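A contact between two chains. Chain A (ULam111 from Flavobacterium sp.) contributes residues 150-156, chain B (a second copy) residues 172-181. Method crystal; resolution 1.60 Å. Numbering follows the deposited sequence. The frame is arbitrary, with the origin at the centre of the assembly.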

ATOM      1  N   ARG A 150       0.701  -8.599  -8.441  1.00 11.59           N
ATOM      2  CA  ARG A 150       2.011  -7.979  -8.367  1.00 12.30           C
ATOM      3  C   ARG A 150       1.833  -6.533  -7.908  1.00 15.02           C
ATOM      4  O   ARG A 150       1.092  -5.756  -8.524  1.00 13.93           O
ATOM      5  CB  ARG A 150       2.700  -8.025  -9.735  1.00 16.19           C
ATOM      6  CG  ARG A 150       4.062  -7.355  -9.821  1.00 24.85           C
ATOM      7  CD  ARG A 150       4.405  -7.102 -11.287  1.00 30.70           C
ATOM      8  NE  ARG A 150       4.202  -8.307 -12.090  1.00 34.44           N
ATOM      9  CZ  ARG A 150       5.143  -9.204 -12.367  1.00 35.26           C
ATOM     10  NH1 ARG A 150       6.374  -9.045 -11.907  1.00 36.34           N
ATOM     11  NH2 ARG A 150       4.845 -10.265 -13.108  1.00 38.67           N
ATOM     12  N   THR A 151       2.506  -6.175  -6.823  1.00 12.33           N
ATOM     13  CA  THR A 151       2.387  -4.839  -6.256  1.00 11.44           C
ATOM     14  C   THR A 151       3.716  -4.115  -6.314  1.00 12.18           C
ATOM     15  O   THR A 151       4.727  -4.603  -5.820  1.00 11.08           O
ATOM     16  CB  THR A 151       1.884  -4.887  -4.796  1.00 10.83           C
ATOM     17  OG1 THR A 151       0.617  -5.551  -4.756  1.00 13.42           O
ATOM     18  CG2 THR A 151       1.723  -3.482  -4.226  1.00 13.06           C
ATOM     19  N   ARG A 152       3.708  -2.949  -6.935  1.00 10.49           N
ATOM     20  CA  ARG A 152       4.901  -2.126  -7.008  1.00 11.32           C
ATOM     21  C   ARG A 152       5.127  -1.317  -5.743  1.00 10.98           C
ATOM     22  O   ARG A 152       4.244  -0.594  -5.286  1.00 10.21           O
ATOM     23  CB  ARG A 152       4.831  -1.181  -8.202  1.00 11.91           C
ATOM     24  CG  ARG A 152       5.979  -0.209  -8.216  1.00 13.94           C
ATOM     25  CD  ARG A 152       5.954   0.696  -9.437  1.00 20.48           C
ATOM     26  NE  ARG A 152       6.836   1.842  -9.244  1.00 18.38           N
ATOM     27  CZ  ARG A 152       6.867   2.897 -10.054  1.00 18.49           C
ATOM     28  NH1 ARG A 152       6.070   2.940 -11.113  1.00 19.22           N
ATOM     29  NH2 ARG A 152       7.692   3.906  -9.801  1.00 22.99           N
ATOM     30  N   ILE A 153       6.333  -1.426  -5.193  1.00 10.52           N
ATOM     31  CA  ILE A 153       6.717  -0.714  -3.983  1.00 12.58           C
ATOM     32  C   ILE A 153       8.195  -0.371  -4.110  1.00 11.17           C
ATOM     33  O   ILE A 153       9.053  -1.228  -3.885  1.00 12.58           O
ATOM     34  CB  ILE A 153       6.474  -1.563  -2.691  1.00 11.39           C
ATOM     35  CG1 ILE A 153       5.053  -2.141  -2.671  1.00 15.03           C
ATOM     36  CG2 ILE A 153       6.787  -0.750  -1.449  1.00 13.66           C
ATOM     37  CD1 ILE A 153       4.704  -2.997  -1.449  1.00 13.78           C
ATOM     38  N   ASP A 154       8.520   0.863  -4.496  1.00 11.62           N
ATOM     39  CA  ASP A 154       9.919   1.170  -4.811  1.00 14.11           C
ATOM     40  C   ASP A 154      10.842   1.166  -3.600  1.00 12.81           C
ATOM     41  O   ASP A 154      12.066   1.124  -3.749  1.00 15.57           O
ATOM     42  CB  ASP A 154      10.021   2.528  -5.510  1.00 16.46           C
ATOM     43  CG  ASP A 154       9.529   2.484  -6.931  1.00 20.86           C
ATOM     44  OD1 ASP A 154       9.129   1.394  -7.402  1.00 19.12           O
ATOM     45  OD2 ASP A 154       9.542   3.545  -7.585  1.00 23.05           O
ATOM     46  N   THR A 155      10.260   1.231  -2.409  1.00 13.77           N
ATOM     47  CA  THR A 155      11.021   1.245  -1.171  1.00 11.59           C
ATOM     48  C   THR A 155      11.135  -0.124  -0.503  1.00 11.18           C
ATOM     49  O   THR A 155      11.651  -0.213   0.603  1.00 12.78           O
ATOM     50  CB  THR A 155      10.371   2.183  -0.130  1.00 13.25           C
ATOM     51  OG1 THR A 155       9.000   1.807   0.034  1.00 13.79           O
ATOM     52  CG2 THR A 155      10.441   3.620  -0.585  1.00 15.84           C
ATOM     53  N   ILE A 156      10.670  -1.190  -1.151  1.00 10.50           N
ATOM     54  CA  ILE A 156      10.532  -2.455  -0.417  1.00 10.00           C
ATOM     55  C   ILE A 156      11.876  -3.036   0.050  1.00 11.74           C
ATOM     56  O   ILE A 156      11.934  -3.720   1.070  1.00 11.38           O
ATOM     57  CB  ILE A 156       9.762  -3.522  -1.258  1.00  9.02           C
ATOM     58  CG1 ILE A 156       9.154  -4.608  -0.349  1.00  8.23           C
ATOM     59  CG2 ILE A 156      10.639  -4.116  -2.370  1.00  9.94           C
ATOM     60  CD1 ILE A 156       7.972  -4.122   0.499  1.00 10.90           C
TER
ATOM     61  N   MET B 172      -1.323   7.598 -15.368  1.00 12.12           N
ATOM     62  CA  MET B 172      -1.410   8.204 -14.052  1.00 10.24           C
ATOM     63  C   MET B 172      -1.359   7.093 -13.009  1.00 10.83           C
ATOM     64  O   MET B 172      -2.305   6.304 -12.909  1.00 12.64           O
ATOM     65  CB  MET B 172      -2.703   9.015 -13.917  1.00 10.68           C
ATOM     66  CG  MET B 172      -2.750   9.985 -12.746  1.00 16.99           C
ATOM     67  SD  MET B 172      -1.846  11.504 -13.119  1.00 15.39           S
ATOM     68  CE  MET B 172      -2.902  12.216 -14.381  1.00 10.25           C
ATOM     69  N   ASP B 173      -0.259   7.028 -12.257  1.00  9.96           N
ATOM     70  CA  ASP B 173      -0.091   6.069 -11.151  1.00 10.57           C
ATOM     71  C   ASP B 173      -0.325   6.769  -9.821  1.00 12.21           C
ATOM     72  O   ASP B 173       0.133   7.890  -9.635  1.00 11.98           O
ATOM     73  CB  ASP B 173       1.323   5.462 -11.133  1.00 11.03           C
ATOM     74  CG  ASP B 173       1.568   4.430 -12.234  1.00 13.91           C
ATOM     75  OD1 ASP B 173       2.740   4.286 -12.629  1.00 16.97           O
ATOM     76  OD2 ASP B 173       0.639   3.731 -12.670  1.00 12.92           O
ATOM     77  N   PHE B 174      -1.020   6.116  -8.890  1.00  7.09           N
ATOM     78  CA  PHE B 174      -1.250   6.682  -7.567  1.00  8.31           C
ATOM     79  C   PHE B 174      -0.589   5.822  -6.485  1.00  9.01           C
ATOM     80  O   PHE B 174      -0.715   4.595  -6.525  1.00  9.78           O
ATOM     81  CB  PHE B 174      -2.753   6.794  -7.271  1.00  8.84           C
ATOM     82  CG  PHE B 174      -3.496   7.758  -8.168  1.00  9.02           C
ATOM     83  CD1 PHE B 174      -3.809   7.418  -9.477  1.00  9.88           C
ATOM     84  CD2 PHE B 174      -3.948   8.975  -7.673  1.00 11.55           C
ATOM     85  CE1 PHE B 174      -4.530   8.290 -10.292  1.00 11.41           C
ATOM     86  CE2 PHE B 174      -4.662   9.853  -8.485  1.00  9.55           C
ATOM     87  CZ  PHE B 174      -4.948   9.516  -9.787  1.00 10.70           C
ATOM     88  N   PHE B 175       0.087   6.457  -5.524  1.00  9.24           N
ATOM     89  CA  PHE B 175       0.809   5.763  -4.450  1.00  9.25           C
ATOM     90  C   PHE B 175       0.400   6.270  -3.078  1.00 11.25           C
ATOM     91  O   PHE B 175       0.286   7.473  -2.859  1.00 12.10           O
ATOM     92  CB  PHE B 175       2.332   5.949  -4.587  1.00 10.34           C
ATOM     93  CG  PHE B 175       2.896   5.574  -5.935  1.00 10.78           C
ATOM     94  CD1 PHE B 175       2.823   6.453  -7.004  1.00 10.72           C
ATOM     95  CD2 PHE B 175       3.554   4.365  -6.117  1.00 11.08           C
ATOM     96  CE1 PHE B 175       3.355   6.114  -8.243  1.00 12.67           C
ATOM     97  CE2 PHE B 175       4.104   4.021  -7.360  1.00 10.89           C
ATOM     98  CZ  PHE B 175       3.999   4.904  -8.419  1.00 14.20           C
ATOM     99  N   VAL B 176       0.213   5.355  -2.136  1.00 10.66           N
ATOM    100  CA  VAL B 176       0.073   5.735  -0.737  1.00  7.47           C
ATOM    101  C   VAL B 176       1.177   5.020   0.028  1.00 10.05           C
ATOM    102  O   VAL B 176       1.351   3.807  -0.132  1.00 10.72           O
ATOM    103  CB  VAL B 176      -1.307   5.365  -0.155  1.00  8.83           C
ATOM    104  CG1 VAL B 176      -1.400   5.799   1.275  1.00 12.03           C
ATOM    105  CG2 VAL B 176      -2.410   6.029  -0.967  1.00 11.22           C
ATOM    106  N   ASP B 177       1.943   5.774   0.819  1.00  9.47           N
ATOM    107  CA  ASP B 177       3.120   5.248   1.520  1.00  9.52           C
ATOM    108  C   ASP B 177       4.016   4.400   0.604  1.00 11.71           C
ATOM    109  O   ASP B 177       4.532   3.358   1.002  1.00 12.67           O
ATOM    110  CB  ASP B 177       2.698   4.431   2.743  1.00 12.31           C
ATOM    111  CG  ASP B 177       2.001   5.276   3.786  1.00 12.24           C
ATOM    112  OD1 ASP B 177       2.275   6.495   3.834  1.00 11.12           O
ATOM    113  OD2 ASP B 177       1.199   4.725   4.564  1.00 12.83           O
ATOM    114  N   ASN B 178       4.209   4.898  -0.620  1.00  9.39           N
ATOM    115  CA  ASN B 178       5.080   4.299  -1.636  1.00 10.71           C
ATOM    116  C   ASN B 178       4.550   2.999  -2.249  1.00 10.48           C
ATOM    117  O   ASN B 178       5.239   2.354  -3.040  1.00 12.14           O
ATOM    118  CB  ASN B 178       6.477   4.069  -1.060  1.00 12.91           C
ATOM    119  CG  ASN B 178       7.117   5.348  -0.599  1.00 15.79           C
ATOM    120  OD1 ASN B 178       7.196   6.302  -1.360  1.00 17.51           O
ATOM    121  ND2 ASN B 178       7.568   5.382   0.652  1.00 17.31           N
ATOM    122  N   ILE B 179       3.316   2.637  -1.933  1.00 10.38           N
ATOM    123  CA  ILE B 179       2.678   1.482  -2.552  1.00  8.55           C
ATOM    124  C   ILE B 179       1.762   1.900  -3.695  1.00 11.22           C
ATOM    125  O   ILE B 179       0.893   2.736  -3.500  1.00 10.07           O
ATOM    126  CB  ILE B 179       1.876   0.690  -1.517  1.00 10.09           C
ATOM    127  CG1 ILE B 179       2.862   0.140  -0.480  1.00 11.27           C
ATOM    128  CG2 ILE B 179       1.064  -0.408  -2.189  1.00 11.91           C
ATOM    129  CD1 ILE B 179       2.246  -0.631   0.640  1.00 15.10           C
ATOM    130  N   LEU B 180       1.981   1.357  -4.891  1.00 10.04           N
ATOM    131  CA  LEU B 180       1.117   1.653  -6.033  1.00  9.35           C
ATOM    132  C   LEU B 180      -0.278   1.075  -5.818  1.00 11.59           C
ATOM    133  O   LEU B 180      -0.445  -0.146  -5.792  1.00 12.24           O
ATOM    134  CB  LEU B 180       1.721   1.106  -7.324  1.00  9.31           C
ATOM    135  CG  LEU B 180       0.880   1.278  -8.593  1.00 14.59           C
ATOM    136  CD1 LEU B 180       0.674   2.727  -8.869  1.00 14.43           C
ATOM    137  CD2 LEU B 180       1.604   0.620  -9.775  1.00 15.38           C
ATOM    138  N   VAL B 181      -1.271   1.953  -5.692  1.00 10.57           N
ATOM    139  CA  VAL B 181      -2.638   1.513  -5.376  1.00 10.21           C
ATOM    140  C   VAL B 181      -3.628   1.623  -6.528  1.00  9.96           C
ATOM    141  O   VAL B 181      -4.693   1.018  -6.475  1.00 12.56           O
ATOM    142  CB  VAL B 181      -3.218   2.296  -4.183  1.00 10.69           C
ATOM    143  CG1 VAL B 181      -2.415   2.024  -2.924  1.00 11.74           C
ATOM    144  CG2 VAL B 181      -3.303   3.814  -4.484  1.00 11.59           C
TER
HETATM  145  O   HOH W   1       0.748  -2.200  -7.457  1.00 17.95           O
HETATM  146  O   HOH W   2       5.275   5.146 -12.394  1.00 18.44           O
HETATM  147  O   HOH W   3       4.308   1.319 -12.370  1.00 27.88           O
HETATM  148  O   HOH W   4       6.597   2.773  -5.246  1.00 14.35           O
HETATM  149  O   HOH W   5       7.963   2.705   2.391  1.00 16.97           O

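This is a small, water-rich contact between two copies of one protein, in which a single direct backbone hydrogen bond anchors the end of a chain A strand beside a chain B hairpin, with an arginine reaching across on one flank and aliphatic side chains packing nearby.

The anchor is the bond from Leu180(B) N to Arg152(A) O, 3.0 Å long and almost perfectly straight at 177°. The two strands do not continue this pairing into a regular ladder: their directions differ by 118°, so the backbones diverge and water fills the gaps. One water accepts from Arg152(A) N at 3.1 Å and donates to Leu180(B) O at 2.9 Å, so that the peptide groups of these two residues are joined once directly and once through solvent. A second accepts from Asp154(A) N at 2.8 Å and donates to Asn178(B) O at 2.6 Å; that N and O lie 3.9 Å apart, too far for a direct bond, and the water sits to one side of the line between them, within reach of both. The same Asn178(B) O also receives a CA-H...O contact from Ile153(A) CA at 3.5 Å, a weak but well-aligned interaction.

Arg152(A) gives up more surface to the other stretch than any other residue here. Its extended side chain, with chi1 to chi3 all t, carries the guanidinium out to three partners. Within its own chain, NE donates to Asp154(A) OD1 at 3.0 Å and NH2 to Asp154(A) OD2 at 2.9 Å, a two-pronged salt bridge that fixes the planar group in orientation. Phe175(B) then lies over one face of the guanidinium, with Arg152(A) CZ 3.9 Å from Phe175(B) CZ, although the arginine meets the phenylalanine ring at its edge. The flat, delocalised cation suits this place because its face can rest against a hydrocarbon while its rim still donates hydrogen bonds. Toward Asp173(B) the charge pairing is long, Arg152(A) NH1 to Asp173(B) OD1 being 3.9 Å, and two waters supplement it. Both accept from Arg152(A) NH1 at 2.7 Å; one donates to Asp173(B) OD1 at 2.7 Å, the other only weakly at 3.4 Å.

The apolar part involves Ile179(B), whose CG2 lies 3.7 Å from Thr151(A) CG2 and whose CG1 lies 3.8 Å from Ile153(A) CD1. All three residues are buried, and the threonine methyl offers an aliphatic surface despite the neighbouring hydroxyl.

Tight turns shape both partners. A type I turn, closed by Ile156(A) N to Ile153(A) O at 3.2 Å, brings Thr155(A) round with its CA-to-CB bond toward chain B. The type I' turn of the hairpin places Asn178(B) at positive phi, a conformation asparagine tolerates well, and its CA-to-CB bond points toward chain A. Thr155(A) OG1 approaches Asn178(B) CB to 3.6 Å, while their polar groups meet through a water 2.7 Å from Thr155(A) OG1 that accepts from Asn178(B) ND2 at 3.2 Å.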